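Local coordinates for 3-hydroxy-3-methylglutaryl-CoA lyase (Acinetobacter baumannii, PDB 6NDS), which belongs to the HMGL-like family of TIM-barrel lyases and is modelled with a zinc ion and coenzyme A, at residues Lys197-Val200 and Ser201-Ser205. Numbering follows the deposited sequence.
Sequences KRIV and SHVLS. With ACT (acetate ion), chain E.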
# COMPACT_ATOMS: atom_id res chain seq x y z
N LYS A 197 -12.48 10.31 -4.90
CA LYS A 197 -13.94 10.25 -4.79
C LYS A 197 -14.59 11.42 -5.53
O LYS A 197 -15.61 11.24 -6.22
CB LYS A 197 -14.37 10.22 -3.32
CG LYS A 197 -14.11 8.85 -2.68
CD LYS A 197 -14.70 8.76 -1.28
CE LYS A 197 -14.47 7.37 -0.67
NZ LYS A 197 -15.26 7.22 0.60
N ARG A 198 -14.00 12.61 -5.44
CA ARG A 198 -14.58 13.78 -6.09
C ARG A 198 -14.54 13.64 -7.61
O ARG A 198 -15.55 13.88 -8.29
CB ARG A 198 -13.83 15.04 -5.65
CG ARG A 198 -14.23 16.30 -6.40
CD ARG A 198 -13.57 17.54 -5.80
NE ARG A 198 -12.11 17.53 -5.94
CZ ARG A 198 -11.26 17.28 -4.95
NH1 ARG A 198 -11.70 17.01 -3.72
NH2 ARG A 198 -9.95 17.31 -5.17
N ILE A 199 -13.39 13.24 -8.16
CA ILE A 199 -13.26 13.15 -9.61
C ILE A 199 -14.10 12.01 -10.16
O ILE A 199 -14.81 12.16 -11.16
CB ILE A 199 -11.78 13.02 -10.02
CG1 ILE A 199 -11.04 14.34 -9.78
CG2 ILE A 199 -11.67 12.60 -11.48
CD1 ILE A 199 -9.51 14.28 -10.05
N VAL A 200 -14.06 10.84 -9.50
CA VAL A 200 -14.80 9.69 -10.01
C VAL A 200 -16.30 9.94 -9.92
O VAL A 200 -17.06 9.59 -10.84
CB VAL A 200 -14.39 8.41 -9.26
CG1 VAL A 200 -15.36 7.28 -9.60
CG2 VAL A 200 -12.96 8.01 -9.63
N SER A 201 -16.78 10.51 -8.80
CA SER A 201 -18.20 10.84 -8.71
C SER A 201 -18.63 11.72 -9.86
O SER A 201 -19.70 11.51 -10.45
CB SER A 201 -18.51 11.52 -7.37
OG SER A 201 -18.25 10.65 -6.29
N HIS A 202 -17.81 12.71 -10.21
CA HIS A 202 -18.22 13.63 -11.27
C HIS A 202 -18.20 12.94 -12.63
O HIS A 202 -19.13 13.10 -13.43
CB HIS A 202 -17.33 14.87 -11.28
CG HIS A 202 -17.71 15.87 -12.33
ND1 HIS A 202 -18.73 16.78 -12.15
CD2 HIS A 202 -17.23 16.08 -13.57
CE1 HIS A 202 -18.85 17.52 -13.24
NE2 HIS A 202 -17.95 17.12 -14.11
N VAL A 203 -17.16 12.15 -12.91
CA VAL A 203 -17.10 11.49 -14.21
C VAL A 203 -18.23 10.48 -14.35
O VAL A 203 -18.78 10.31 -15.44
CB VAL A 203 -15.71 10.87 -14.44
CG1 VAL A 203 -15.69 10.09 -15.73
CG2 VAL A 203 -14.66 11.97 -14.51
N LEU A 204 -18.62 9.81 -13.25
CA LEU A 204 -19.76 8.90 -13.30
C LEU A 204 -21.10 9.61 -13.48
O LEU A 204 -22.13 8.93 -13.58
CB LEU A 204 -19.80 8.02 -12.05
CG LEU A 204 -18.67 6.98 -12.03
CD1 LEU A 204 -18.67 6.19 -10.72
CD2 LEU A 204 -18.76 6.03 -13.24
N SER A 205 -21.14 10.95 -13.50
CA SER A 205 -22.33 11.64 -13.96
C SER A 205 -22.34 11.82 -15.48
O SER A 205 -23.35 12.26 -16.04
CB SER A 205 -22.45 13.01 -13.29
OG SER A 205 -21.57 13.94 -13.88
C ACT E . -8.47 16.93 -1.70
O ACT E . -7.73 16.74 -2.71
OXT ACT E . -9.54 17.59 -1.62
CH3 ACT E . -8.01 16.27 -0.37
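Ser-201 turns its hydroxyl back onto the preceding helical turn, where OG donates to Lys-197 O at 2.7 Å. A chi1 of -63° swings OG back toward its own amide, close to the carbonyl one turn earlier. Ser-201 N also donates to Lys-197 O, at 2.9 Å, and the two donors approach from opposite faces of the carbonyl plane, each tilted about 30° from it, so this one oxygen accepts both bonds.

Val-200 and Leu-204 lie alongside each other in the same direction, with Val-200 CG1 3.7 Å from Leu-204 CD1. Beside them Leu-204 N closes the helical bond to Val-200 O at 2.9 Å, and Leu-204 CG lies against the same oxygen. Both side chains also touch Leu-212, on the strand that follows the helix. Ile-199 and Val-203 repeat the spacing more loosely, CG2 to CG2 at 4.3 Å, and both reach Leu-184 of the preceding strand.

Arg-198 meets an acetate ion, probably from the crystallisation liquor, edge-on: NH1 donates to OXT at 3.1 Å, while the NH2 bond to the other oxygen is weak. NH2 also forms a salt bridge to Glu-164 of helix 164-176.

With Val-203 N to Ile-199 O (2.9 Å) and the longer His-202 N to Arg-198 O (3.2 Å), four successive i to i+4 bonds identify an alpha-helix. Its apolar side chains rest on strands 182-186 and 212-216, which precede and follow it: a beta-alpha-beta unit of the TIM barrel.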